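Local atomic coordinates of terminal oxygenase component of carbazole (Janthinobacterium sp., PDB entry 7BUG), a protein that serves as the terminal oxygenase of carbazole 1,9a-dioxygenase, adding both atoms of dioxygen to the angular C-9a and adjacent C-1 positions of carbazole. Residues 16-21 / 363-368; 167-172 / 335-340; 275-280 / 319-324; 287-290 / 294-297; 342-345 / 349-352. All coordinates share one frame; numbering follows the deposited sequence.

Contact 1. Residues 16-21 / 363-368; sequences APYVDA and VAWRKL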
# COMPACT_ATOMS: atom_id res chain seq x y z
N ALA A 16 -16.26 20.86 -13.81
CA ALA A 16 -16.37 20.00 -12.62
C ALA A 16 -16.69 18.56 -13.01
O ALA A 16 -16.12 17.65 -12.40
CB ALA A 16 -17.41 20.52 -11.65
N PRO A 17 -17.54 18.27 -14.01
CA PRO A 17 -17.83 16.86 -14.36
C PRO A 17 -16.56 16.14 -14.84
O PRO A 17 -16.36 15.00 -14.49
CB PRO A 17 -18.88 16.95 -15.46
CG PRO A 17 -19.58 18.30 -15.16
CD PRO A 17 -18.43 19.20 -14.75
N TYR A 18 -15.74 16.85 -15.57
CA TYR A 18 -14.43 16.28 -16.06
C TYR A 18 -13.55 15.93 -14.87
O TYR A 18 -12.91 14.86 -14.88
CB TYR A 18 -13.75 17.29 -16.96
CG TYR A 18 -12.39 16.85 -17.45
CD1 TYR A 18 -12.26 15.91 -18.43
CD2 TYR A 18 -11.26 17.39 -16.89
CE1 TYR A 18 -10.99 15.56 -18.89
CE2 TYR A 18 -10.00 17.06 -17.34
CZ TYR A 18 -9.86 16.16 -18.36
OH TYR A 18 -8.64 15.89 -18.92
N VAL A 19 -13.44 16.83 -13.88
CA VAL A 19 -12.64 16.55 -12.65
C VAL A 19 -13.25 15.39 -11.87
O VAL A 19 -12.51 14.59 -11.26
CB VAL A 19 -12.49 17.83 -11.80
CG1 VAL A 19 -11.86 17.48 -10.49
CG2 VAL A 19 -11.70 18.85 -12.57
N ASP A 20 -14.57 15.21 -11.92
CA ASP A 20 -15.18 14.08 -11.22
C ASP A 20 -14.89 12.75 -11.95
O ASP A 20 -15.03 11.66 -11.32
CB ASP A 20 -16.70 14.28 -11.13
CG ASP A 20 -17.33 13.48 -10.04
OD1 ASP A 20 -16.69 13.30 -9.01
OD2 ASP A 20 -18.53 13.15 -10.22
N ALA A 21 -14.56 12.81 -13.23
CA ALA A 21 -14.53 11.60 -14.10
C ALA A 21 -13.21 10.82 -13.97
O ALA A 21 -12.59 10.47 -14.98
CB ALA A 21 -14.93 11.95 -15.50
N VAL A 363 -8.23 23.51 -21.73
CA VAL A 363 -9.46 24.00 -21.07
C VAL A 363 -10.65 23.79 -22.01
O VAL A 363 -11.69 23.37 -21.54
CB VAL A 363 -9.28 25.45 -20.62
CG1 VAL A 363 -10.59 26.15 -20.36
CG2 VAL A 363 -8.38 25.48 -19.38
N ALA A 364 -10.49 23.97 -23.30
CA ALA A 364 -11.60 23.73 -24.25
C ALA A 364 -11.98 22.25 -24.20
O ALA A 364 -13.17 21.96 -24.19
CB ALA A 364 -11.20 24.15 -25.63
N TRP A 365 -10.99 21.35 -24.19
CA TRP A 365 -11.27 19.90 -24.06
C TRP A 365 -12.00 19.62 -22.74
O TRP A 365 -12.97 18.83 -22.74
CB TRP A 365 -9.96 19.08 -24.17
CG TRP A 365 -10.00 17.81 -23.38
CD1 TRP A 365 -9.31 17.56 -22.24
CD2 TRP A 365 -10.74 16.60 -23.65
NE1 TRP A 365 -9.60 16.34 -21.75
CE2 TRP A 365 -10.46 15.72 -22.60
CE3 TRP A 365 -11.61 16.20 -24.68
CZ2 TRP A 365 -10.96 14.44 -22.53
CZ3 TRP A 365 -12.10 14.91 -24.61
CH2 TRP A 365 -11.80 14.07 -23.56
N ARG A 366 -11.56 20.20 -21.63
CA ARG A 366 -12.13 19.91 -20.30
C ARG A 366 -13.61 20.31 -20.30
O ARG A 366 -14.46 19.60 -19.74
CB ARG A 366 -11.37 20.58 -19.17
CG ARG A 366 -9.92 20.13 -19.04
CD ARG A 366 -9.36 20.88 -17.83
NE ARG A 366 -8.00 20.45 -17.53
CZ ARG A 366 -7.19 21.12 -16.71
NH1 ARG A 366 -7.65 22.20 -16.07
NH2 ARG A 366 -5.99 20.62 -16.46
N LYS A 367 -13.89 21.44 -20.96
CA LYS A 367 -15.29 21.93 -21.06
C LYS A 367 -16.10 21.04 -22.00
O LYS A 367 -17.25 20.72 -21.66
CB LYS A 367 -15.23 23.37 -21.56
CG LYS A 367 -14.66 24.34 -20.54
CD LYS A 367 -14.98 25.80 -20.87
CE LYS A 367 -13.80 26.61 -21.35
NZ LYS A 367 -13.30 27.50 -20.28
N LEU A 368 -15.54 20.72 -23.14
CA LEU A 368 -16.24 19.83 -24.11
C LEU A 368 -16.57 18.51 -23.40
O LEU A 368 -17.72 18.00 -23.48
CB LEU A 368 -15.35 19.58 -25.32
CG LEU A 368 -16.02 18.59 -26.25
CD1 LEU A 368 -16.61 19.29 -27.44
CD2 LEU A 368 -15.09 17.47 -26.65
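Tyr18 lays its phenol against Trp365 and Arg366 where the short N-terminal helix 16-20 packs on helix 360-372, the latter within the homotrimeric ring-hydroxylase family region. More than 300 residues separate the two helices, so the contact ties the start of the chain to a region near its end. Tyr18 lies at the middle of it: CG stands opposite the backbone N (chi1 177°), which directs the ring out of its own helix onto the neighbouring one. The aliphatic part of Arg366 covers a face of this ring. Its CB lies 4.3 Å from the ring centroid in a CH-pi contact, while CG drops to 3.5 Å from Tyr18 CE2. Beyond CG the Arg366 chain runs straight on past the phenol, and the guanidinium plane is tilted only 26° from that of the ring. Trp365 comes in quite differently. Its indole is almost perpendicular to the phenol, and CE2 packs 3.8 Å from Tyr18 CE1. All three residues are buried. The Tyr18 hydroxyl and Arg366 NH2 share one carboxylate, Glu176, by a hydrogen bond and a salt bridge. A second acid, Glu353, takes Arg366 NH1. Arg366 also packs against Arg72 of a neighbouring subunit. The Tyr18 oxygen thus meets both Glu176 and the indole. Trp365 NE1 donates to Tyr18 OH across 3.0 Å at an N-H...O angle of 158°, close to the plane of the tryptophan ring.

Contact 2. Residues 167-172 / 335-340; sequences IKSNWR and WAREAM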
# COMPACT_ATOMS: atom_id res chain seq x y z
N ILE A 167 -0.22 1.88 -19.00
CA ILE A 167 0.57 3.01 -18.47
C ILE A 167 0.01 3.40 -17.12
O ILE A 167 -1.21 3.57 -17.01
CB ILE A 167 0.61 4.20 -19.44
CG1 ILE A 167 1.13 3.83 -20.83
CG2 ILE A 167 1.41 5.37 -18.85
CD1 ILE A 167 2.48 3.18 -20.86
N LYS A 168 0.88 3.62 -16.14
CA LYS A 168 0.42 3.98 -14.78
C LYS A 168 0.25 5.50 -14.63
O LYS A 168 1.03 6.18 -13.92
CB LYS A 168 1.42 3.40 -13.75
CG LYS A 168 1.49 1.89 -13.78
CD LYS A 168 2.63 1.31 -12.97
CE LYS A 168 3.10 -0.02 -13.54
NZ LYS A 168 4.23 -0.57 -12.75
N SER A 169 -0.74 6.07 -15.31
CA SER A 169 -1.25 7.40 -14.97
C SER A 169 -2.74 7.37 -15.21
O SER A 169 -3.25 6.54 -16.01
CB SER A 169 -0.64 8.52 -15.73
OG SER A 169 -1.26 8.72 -17.01
N ASN A 170 -3.44 8.25 -14.53
CA ASN A 170 -4.86 8.46 -14.86
C ASN A 170 -4.97 8.84 -16.34
O ASN A 170 -4.13 9.58 -16.88
CB ASN A 170 -5.45 9.54 -13.95
CG ASN A 170 -6.91 9.80 -14.17
OD1 ASN A 170 -7.28 10.66 -14.96
ND2 ASN A 170 -7.71 8.97 -13.54
N TRP A 171 -6.07 8.43 -16.97
CA TRP A 171 -6.33 8.67 -18.39
C TRP A 171 -6.31 10.16 -18.72
O TRP A 171 -5.95 10.49 -19.84
CB TRP A 171 -7.68 8.01 -18.82
CG TRP A 171 -8.89 8.69 -18.26
CD1 TRP A 171 -9.40 8.63 -17.00
CD2 TRP A 171 -9.75 9.59 -18.98
NE1 TRP A 171 -10.53 9.43 -16.89
CE2 TRP A 171 -10.75 10.03 -18.10
CE3 TRP A 171 -9.73 10.04 -20.30
CZ2 TRP A 171 -11.78 10.90 -18.52
CZ3 TRP A 171 -10.71 10.92 -20.70
CH2 TRP A 171 -11.71 11.34 -19.82
N ARG A 172 -6.81 11.03 -17.85
CA ARG A 172 -6.90 12.47 -18.20
C ARG A 172 -5.52 13.11 -18.31
O ARG A 172 -5.34 14.03 -19.13
CB ARG A 172 -7.73 13.17 -17.13
CG ARG A 172 -9.17 12.67 -17.17
CD ARG A 172 -9.94 13.12 -15.94
NE ARG A 172 -9.35 12.61 -14.71
CZ ARG A 172 -9.73 12.89 -13.49
NH1 ARG A 172 -10.75 13.72 -13.30
NH2 ARG A 172 -9.08 12.40 -12.47
N TRP A 335 6.70 9.05 -19.84
CA TRP A 335 7.26 9.47 -18.53
C TRP A 335 6.74 10.88 -18.17
O TRP A 335 6.61 11.18 -16.97
CB TRP A 335 8.78 9.23 -18.45
CG TRP A 335 9.60 10.05 -19.37
CD1 TRP A 335 10.20 9.61 -20.53
CD2 TRP A 335 9.98 11.42 -19.19
NE1 TRP A 335 10.87 10.65 -21.10
CE2 TRP A 335 10.77 11.76 -20.31
CE3 TRP A 335 9.75 12.38 -18.20
CZ2 TRP A 335 11.31 13.04 -20.45
CZ3 TRP A 335 10.30 13.64 -18.34
CH2 TRP A 335 11.09 13.94 -19.45
N ALA A 336 6.37 11.73 -19.13
CA ALA A 336 5.70 13.02 -18.84
C ALA A 336 4.40 12.75 -18.08
O ALA A 336 4.13 13.42 -17.07
CB ALA A 336 5.43 13.82 -20.08
N ARG A 337 3.58 11.83 -18.58
CA ARG A 337 2.29 11.50 -17.88
C ARG A 337 2.59 11.06 -16.45
O ARG A 337 1.90 11.51 -15.52
CB ARG A 337 1.55 10.37 -18.60
CG ARG A 337 1.08 10.77 -19.98
CD ARG A 337 0.61 9.54 -20.70
NE ARG A 337 0.58 9.85 -22.09
CZ ARG A 337 0.45 8.94 -23.02
NH1 ARG A 337 0.14 7.69 -22.70
NH2 ARG A 337 0.59 9.29 -24.27
N GLU A 338 3.52 10.16 -16.29
CA GLU A 338 3.92 9.58 -15.00
C GLU A 338 4.34 10.73 -14.06
O GLU A 338 4.05 10.65 -12.86
CB GLU A 338 5.01 8.52 -15.18
CG GLU A 338 4.53 7.25 -15.90
CD GLU A 338 5.66 6.28 -16.25
OE1 GLU A 338 6.82 6.73 -16.37
OE2 GLU A 338 5.39 5.10 -16.42
N ALA A 339 4.99 11.75 -14.60
CA ALA A 339 5.50 12.86 -13.78
C ALA A 339 4.36 13.74 -13.23
O ALA A 339 4.60 14.49 -12.25
CB ALA A 339 6.49 13.71 -14.55
N MET A 340 3.16 13.69 -13.84
CA MET A 340 2.03 14.52 -13.40
C MET A 340 1.22 13.80 -12.30
O MET A 340 0.35 14.42 -11.68
CB MET A 340 1.11 14.90 -14.56
CG MET A 340 1.62 16.13 -15.29
SD MET A 340 0.43 16.84 -16.49
CE MET A 340 0.62 15.39 -17.55
O HOH W 1 3.69 3.23 -16.61
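With CG opposite its carbonyl carbon (chi1 -66°) and the chain extended as far as NE, Arg337 passes close beside Ser169, whose OG is held between the backbone N and the carbonyl carbon (chi1 83°). The meeting point is Ser169 OG against Arg337 CB, 3.6 Å apart. The hydrogen bond of Ser169 OG runs within its own segment, to Asn170 O at 3.0 Å, and toward Arg337 the oxygen makes only a van der Waals contact with CB. Further along, Arg337 NH1 comes within 4.4 Å of Ile167 CG1, obliquely to the guanidinium. Glu338 takes the outer edge. Its CG lies 4.2 Å from Lys168 O, and a water accepts from Lys168 N and donates to Glu338 OE2, bridging backbone and acid. Lys168 is the centre of an inverse gamma turn, by which the chain leaves strand 158-167. Asn170 then caps helix 171-179: its OD1 takes Arg172 N and Arg172 NE from opposite faces of the amide. Beyond the segments, the Arg337 guanidinium makes a cation-pi contact with Tyr296, and Trp91 of a neighbouring subunit packs on helix 331-344 at Trp335, Ala336 and Ala339. The same helix carries the iron ligand Asp333, about 4 Å from the Arg337 side chain. Arg337 is therefore a second-shell residue of the mononuclear iron(II) site, a two-histidine, one-carboxylate centre completed by His183 and His187.

Contact 3. Residues 275-280 / 319-324; sequences FPNPDM and SKWKPM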
# COMPACT_ATOMS: atom_id res chain seq x y z
N PHE A 275 0.99 12.70 -39.46
CA PHE A 275 2.01 12.29 -38.46
C PHE A 275 2.15 10.79 -38.50
O PHE A 275 1.13 10.13 -38.70
CB PHE A 275 1.60 12.69 -37.05
CG PHE A 275 2.79 12.81 -36.14
CD1 PHE A 275 3.55 13.97 -36.15
CD2 PHE A 275 3.16 11.76 -35.32
CE1 PHE A 275 4.68 14.06 -35.35
CE2 PHE A 275 4.29 11.86 -34.52
CZ PHE A 275 5.05 13.01 -34.56
N PRO A 276 3.35 10.17 -38.35
CA PRO A 276 4.65 10.87 -38.17
C PRO A 276 5.37 11.22 -39.49
O PRO A 276 6.52 11.68 -39.48
CB PRO A 276 5.42 9.78 -37.42
CG PRO A 276 4.94 8.52 -38.10
CD PRO A 276 3.46 8.73 -38.16
N ASN A 277 4.64 11.06 -40.59
CA ASN A 277 5.10 11.34 -41.99
C ASN A 277 3.95 12.02 -42.73
O ASN A 277 2.78 11.87 -42.35
CB ASN A 277 5.62 10.07 -42.63
CG ASN A 277 6.64 10.32 -43.72
OD1 ASN A 277 7.60 11.04 -43.50
ND2 ASN A 277 6.41 9.74 -44.89
N PRO A 278 4.21 12.84 -43.78
CA PRO A 278 3.13 13.59 -44.43
C PRO A 278 2.02 12.75 -45.07
O PRO A 278 1.01 13.35 -45.38
CB PRO A 278 3.88 14.48 -45.44
CG PRO A 278 5.23 14.66 -44.77
CD PRO A 278 5.54 13.28 -44.25
N ASP A 279 2.22 11.44 -45.25
CA ASP A 279 1.32 10.50 -45.97
C ASP A 279 0.48 9.69 -44.97
O ASP A 279 -0.33 8.81 -45.40
CB ASP A 279 2.16 9.61 -46.88
CG ASP A 279 3.12 8.69 -46.12
OD1 ASP A 279 3.64 9.12 -45.09
OD2 ASP A 279 3.29 7.51 -46.55
N MET A 280 0.62 9.96 -43.68
CA MET A 280 -0.10 9.12 -42.69
C MET A 280 -0.65 9.98 -41.56
O MET A 280 -0.36 11.17 -41.48
CB MET A 280 0.79 7.97 -42.22
CG MET A 280 1.97 8.33 -41.41
SD MET A 280 3.24 6.97 -41.48
CE MET A 280 2.33 5.48 -41.27
N SER A 319 9.29 -1.67 -39.70
CA SER A 319 10.73 -1.39 -39.91
C SER A 319 11.04 0.02 -39.42
O SER A 319 12.14 0.24 -38.98
CB SER A 319 11.15 -1.61 -41.34
OG SER A 319 10.71 -0.56 -42.21
N LYS A 320 10.10 0.95 -39.52
CA LYS A 320 10.42 2.37 -39.31
C LYS A 320 9.42 3.00 -38.33
O LYS A 320 9.89 3.54 -37.35
CB LYS A 320 10.45 3.14 -40.63
CG LYS A 320 10.84 4.60 -40.50
CD LYS A 320 11.58 5.13 -41.71
CE LYS A 320 12.79 4.29 -42.11
NZ LYS A 320 13.07 4.38 -43.56
N TRP A 321 8.13 3.04 -38.65
CA TRP A 321 7.24 4.00 -37.94
C TRP A 321 6.96 3.55 -36.50
O TRP A 321 6.82 4.44 -35.62
CB TRP A 321 5.97 4.26 -38.74
CG TRP A 321 6.24 4.76 -40.11
CD1 TRP A 321 5.83 4.19 -41.29
CD2 TRP A 321 7.04 5.89 -40.48
NE1 TRP A 321 6.30 4.91 -42.35
CE2 TRP A 321 7.02 5.96 -41.90
CE3 TRP A 321 7.75 6.84 -39.77
CZ2 TRP A 321 7.70 6.96 -42.60
CZ3 TRP A 321 8.39 7.84 -40.46
CH2 TRP A 321 8.37 7.88 -41.85
N LYS A 322 6.80 2.26 -36.25
CA LYS A 322 6.57 1.76 -34.88
C LYS A 322 7.80 2.06 -34.02
O LYS A 322 7.69 2.68 -32.97
CB LYS A 322 6.14 0.30 -34.87
CG LYS A 322 6.01 -0.27 -33.47
CD LYS A 322 5.37 -1.63 -33.47
CE LYS A 322 5.46 -2.31 -32.13
NZ LYS A 322 5.20 -3.77 -32.25
N PRO A 323 9.03 1.62 -34.37
CA PRO A 323 10.17 1.86 -33.48
C PRO A 323 10.56 3.34 -33.42
O PRO A 323 10.97 3.78 -32.35
CB PRO A 323 11.29 0.95 -34.04
CG PRO A 323 10.91 0.73 -35.47
CD PRO A 323 9.39 0.76 -35.51
N MET A 324 10.47 4.08 -34.52
CA MET A 324 11.01 5.46 -34.57
C MET A 324 10.01 6.44 -33.93
O MET A 324 10.44 7.41 -33.29
CB MET A 324 11.26 5.91 -36.00
CG MET A 324 12.17 7.09 -36.07
SD MET A 324 12.51 7.49 -37.81
CE MET A 324 12.90 9.22 -37.70
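Trp321 presents one face of its indole to Met280, whose sulfur sits squarely over the five-membered ring: SD is 3.7 Å from the centroid and only 7° off the ring normal. This is a Met-aromatic contact. The bend at the last Met280 torsion (chi3 -44°) keeps the methyl over the indole too, with CE 3.7 Å from Trp321 CD1. Pro276 and Asn277 reach the benzene half instead, both at a slant. Pro276 CG touches Trp321 CE3 at 3.7 Å, and the Asn277 amide, its plane 29° from that of the indole, rests its CG 3.5 Å from Trp321 CH2. Three neighbouring residues of one loop thus share out the ring along its length. The loop joins strands 269-273 and 281-288 of the long antiparallel sheet in the Bet v 1-like catalytic region, and Trp321 comes from helix 307-327, at a stretch with a wider pi-type turn and a kink before Pro323. A cis peptide bond precedes Pro276, and a type I turn runs from Asn277 to Met280, which brings the side chains of these residues round to the same indole. Asn277 is held by its amide at both ends: ND2 donates to Asp279 OD1 at 2.8 Å, from above the carboxylate plane, and OD1 is taken by Asn196 and Lys256. Trp321 NE1 is bonded to Glu316 of its own helix, and Leu300 of strand 293-303 packs against Pro276, Met280 and Trp321.

Contact 4. Residues 287-290 / 294-297; sequences VPID and HYYF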
# COMPACT_ATOMS: atom_id res chain seq x y z
N VAL A 287 -7.27 5.05 -22.66
CA VAL A 287 -8.47 4.30 -22.20
C VAL A 287 -8.36 4.06 -20.70
O VAL A 287 -7.44 3.38 -20.22
CB VAL A 287 -8.58 2.98 -22.96
CG1 VAL A 287 -9.80 2.22 -22.49
CG2 VAL A 287 -8.61 3.24 -24.45
N PRO A 288 -9.37 4.49 -19.91
CA PRO A 288 -9.31 4.31 -18.47
C PRO A 288 -9.43 2.84 -18.09
O PRO A 288 -10.39 2.13 -18.49
CB PRO A 288 -10.52 5.09 -17.91
CG PRO A 288 -11.03 5.88 -19.07
CD PRO A 288 -10.60 5.16 -20.32
N ILE A 289 -8.44 2.37 -17.33
CA ILE A 289 -8.43 1.01 -16.74
C ILE A 289 -8.95 1.08 -15.32
O ILE A 289 -9.87 0.34 -14.96
CB ILE A 289 -7.03 0.35 -16.82
CG1 ILE A 289 -6.69 0.04 -18.27
CG2 ILE A 289 -6.93 -0.87 -15.95
CD1 ILE A 289 -5.27 -0.38 -18.50
N ASP A 290 -8.39 2.00 -14.54
CA ASP A 290 -8.86 2.29 -13.16
C ASP A 290 -8.39 3.72 -12.88
O ASP A 290 -7.96 4.38 -13.80
CB ASP A 290 -8.36 1.24 -12.17
CG ASP A 290 -6.86 1.16 -11.98
OD1 ASP A 290 -6.15 2.11 -12.36
OD2 ASP A 290 -6.39 0.11 -11.41
N HIS A 294 -4.12 3.54 -17.51
CA HIS A 294 -4.79 3.63 -18.82
C HIS A 294 -4.15 2.65 -19.78
O HIS A 294 -2.95 2.35 -19.70
CB HIS A 294 -4.87 5.04 -19.38
CG HIS A 294 -3.58 5.67 -19.75
ND1 HIS A 294 -2.76 6.27 -18.77
CD2 HIS A 294 -2.98 5.90 -20.94
CE1 HIS A 294 -1.70 6.76 -19.37
NE2 HIS A 294 -1.78 6.56 -20.67
N TYR A 295 -4.92 2.27 -20.78
CA TYR A 295 -4.32 1.73 -22.03
C TYR A 295 -3.92 2.90 -22.93
O TYR A 295 -4.68 3.82 -23.16
CB TYR A 295 -5.26 0.87 -22.86
CG TYR A 295 -5.68 -0.44 -22.29
CD1 TYR A 295 -4.75 -1.47 -22.29
CD2 TYR A 295 -6.96 -0.67 -21.79
CE1 TYR A 295 -5.08 -2.69 -21.77
CE2 TYR A 295 -7.29 -1.90 -21.26
CZ TYR A 295 -6.35 -2.92 -21.30
OH TYR A 295 -6.59 -4.18 -20.80
N TYR A 296 -2.69 2.90 -23.41
CA TYR A 296 -2.21 3.86 -24.42
C TYR A 296 -2.29 3.13 -25.74
O TYR A 296 -1.41 2.27 -26.09
CB TYR A 296 -0.82 4.37 -24.03
CG TYR A 296 -0.23 5.30 -25.05
CD1 TYR A 296 -0.97 6.26 -25.72
CD2 TYR A 296 1.15 5.32 -25.26
CE1 TYR A 296 -0.40 7.14 -26.62
CE2 TYR A 296 1.74 6.23 -26.11
CZ TYR A 296 0.97 7.13 -26.83
OH TYR A 296 1.51 8.02 -27.76
N PHE A 297 -3.41 3.33 -26.42
CA PHE A 297 -3.79 2.54 -27.58
C PHE A 297 -3.47 3.37 -28.82
O PHE A 297 -4.18 4.33 -29.15
CB PHE A 297 -5.27 2.11 -27.48
CG PHE A 297 -5.70 1.11 -28.52
CD1 PHE A 297 -6.10 1.48 -29.79
CD2 PHE A 297 -5.79 -0.21 -28.18
CE1 PHE A 297 -6.52 0.52 -30.70
CE2 PHE A 297 -6.20 -1.19 -29.08
CZ PHE A 297 -6.58 -0.81 -30.35
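Val287 and Tyr295 exchange both of their backbone hydrogen bonds, forming a hydrogen-bonded antiparallel pair in the hairpin of strands 281-288 and 293-303. Val287 N donates to Tyr295 O at 2.9 Å and 169°. The return bond from Tyr295 N to Val287 O, 2.8 Å, is more bent but uses a lone pair in the carbonyl plane. The same Val287 oxygen is also approached by His294 CA at 3.0 Å, a CA-H...O contact. Next along, Pro288 faces His294 as a non-hydrogen-bonded pair. Proline has no N-H to offer, and its backbone bond instead goes to Leu49; Ile289, where the chain turns a corner, bonds to Gly50. The His294 backbone in turn bonds to Ile167 on the neighbouring strand. The His294 imidazole is held at both nitrogens: ND1 meets Ser169 O, and NE2 is bound weakly by Arg337 NH1, consistent with a proton on ND1. Val287 and Tyr295 share the other face of the sheet, their CB atoms 3.9 Å apart. Ile289 closes over the phenol at about a right angle: with CG1 opposite the carbonyl carbon (chi1 -69°), CD1 stands 3.6 Å above the centre of the Tyr295 ring. Around this apolar patch lie Tyr30, Leu46 and Leu48 from strands 28-32 and 44-48, in the six-stranded sheet of the Rieske part. The hairpin end thus joins the catalytic and Rieske parts by backbone bonds to Leu49 and Gly50 together with apolar packing.

Contact 5. Residues 342-345 / 349-352; sequences DFYA and GWVN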
# COMPACT_ATOMS: atom_id res chain seq x y z
N ASP A 342 1.71 12.66 -9.15
CA ASP A 342 1.69 13.05 -7.72
C ASP A 342 0.83 14.30 -7.54
O ASP A 342 0.09 14.41 -6.58
CB ASP A 342 3.12 13.28 -7.19
CG ASP A 342 3.94 12.00 -7.21
OD1 ASP A 342 3.34 10.91 -7.03
OD2 ASP A 342 5.13 12.07 -7.42
N PHE A 343 0.94 15.28 -8.44
CA PHE A 343 0.29 16.58 -8.22
C PHE A 343 -1.22 16.43 -8.31
O PHE A 343 -1.93 17.21 -7.63
CB PHE A 343 0.78 17.59 -9.24
CG PHE A 343 0.35 19.03 -9.04
CD1 PHE A 343 0.63 19.69 -7.86
CD2 PHE A 343 -0.25 19.73 -10.07
CE1 PHE A 343 0.35 21.05 -7.73
CE2 PHE A 343 -0.53 21.08 -9.94
CZ PHE A 343 -0.29 21.72 -8.74
N TYR A 344 -1.68 15.47 -9.14
CA TYR A 344 -3.14 15.30 -9.38
C TYR A 344 -3.70 14.15 -8.54
O TYR A 344 -4.93 14.06 -8.46
CB TYR A 344 -3.37 15.16 -10.88
CG TYR A 344 -3.17 16.47 -11.60
CD1 TYR A 344 -4.21 17.39 -11.71
CD2 TYR A 344 -1.96 16.77 -12.22
CE1 TYR A 344 -4.04 18.62 -12.33
CE2 TYR A 344 -1.79 17.97 -12.89
CZ TYR A 344 -2.82 18.90 -12.93
OH TYR A 344 -2.57 20.07 -13.59
N ALA A 345 -2.85 13.43 -7.82
CA ALA A 345 -3.22 12.15 -7.15
C ALA A 345 -4.25 12.37 -6.04
O ALA A 345 -5.07 11.47 -5.84
CB ALA A 345 -2.00 11.47 -6.57
N GLY A 349 -4.32 18.97 -7.64
CA GLY A 349 -3.64 19.66 -8.77
C GLY A 349 -4.65 20.38 -9.67
O GLY A 349 -4.30 21.40 -10.29
N TRP A 350 -5.94 19.94 -9.67
CA TRP A 350 -6.99 20.59 -10.47
C TRP A 350 -7.26 21.99 -9.92
O TRP A 350 -7.67 22.87 -10.71
CB TRP A 350 -8.28 19.75 -10.51
CG TRP A 350 -8.07 18.36 -11.00
CD1 TRP A 350 -8.15 17.23 -10.24
CD2 TRP A 350 -7.79 17.93 -12.35
NE1 TRP A 350 -7.89 16.13 -11.01
CE2 TRP A 350 -7.72 16.52 -12.31
CE3 TRP A 350 -7.64 18.57 -13.57
CZ2 TRP A 350 -7.44 15.76 -13.45
CZ3 TRP A 350 -7.33 17.84 -14.70
CH2 TRP A 350 -7.24 16.44 -14.62
N VAL A 351 -6.99 22.20 -8.63
CA VAL A 351 -7.19 23.54 -8.02
C VAL A 351 -5.87 24.33 -8.08
O VAL A 351 -5.91 25.57 -8.35
CB VAL A 351 -7.73 23.42 -6.59
CG1 VAL A 351 -7.86 24.78 -5.94
CG2 VAL A 351 -9.06 22.69 -6.58
N ASN A 352 -4.74 23.64 -7.91
CA ASN A 352 -3.45 24.32 -7.65
C ASN A 352 -2.61 24.55 -8.91
O ASN A 352 -1.68 25.39 -8.84
CB ASN A 352 -2.66 23.58 -6.57
CG ASN A 352 -3.35 23.59 -5.22
OD1 ASN A 352 -3.21 22.65 -4.43
ND2 ASN A 352 -4.09 24.65 -4.94
O HOH W 2 -7.11 13.46 -9.82
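Gly349 lies against two aromatic rings at once. Its CA stands over a face of Phe343, 3.8 Å from that centroid, and over a face of Tyr344, 4.1 Å from the other, making two CH-pi contacts. With no side chain on Gly349, the backbones come close, Gly349 N 3.0 Å from Phe343 O, and the Tyr344 ring settles on the glycine, Tyr344 CE1 3.2 Å from Gly349 C. Trp350 continues the contact. The Tyr344 edge points at the indole face in an edge-to-face pair, with CD1 of the phenol 3.7 Å from Trp350 CE2 and the planes 59° apart. Phe343, for its part, its CG opposite the backbone N (chi1 -172°), reaches along to Asn352, touching CB with CZ at 3.7 Å. A water links the indole to the other backbone, accepting from Trp350 NE1 at 3.0 Å and lying near Tyr344 O. The next shell fixes the tyrosine: its hydroxyl is bonded to Glu353 and to NE of Arg72 of a neighbouring subunit, a residue of that subunit's [2Fe-2S] pocket. Phe343 packs on the same Arg72. The contact therefore borders the subunit interface, where in Rieske oxygenases the cluster of one chain faces the iron of the next. Within its own chain, helix 331-344 gives way, through a short connection, to helix 349-352, with Trp350 and Tyr344 both packed against helix 171-179, through Glu176 and Leu173 respectively.

How the contacts relate
Contact 4 is the most central, about 6 Å from the chain centre, and the one built on strand pairing; contact 2, touching it through Ser169, Ile167 and Arg337, carries the sheet's edge strand over to the helix of the iron ligand. Contacts 2 and 5 share helix 331-344; contacts 1, 2 and 5 all touch a neighbouring subunit. Contact 1 meets contact 5 at Trp350 and contact 2 through Arg172, giving one continuous helical cluster. Contact 3 touches none of the others; its nearest atoms are about 8 Å from contact 4. All five are largely buried. Aromatic packing dominates contacts 1, 3 and 5, with buried charge added in contact 1, while contact 2 mixes van der Waals touches with a water bridge to an exposed acid.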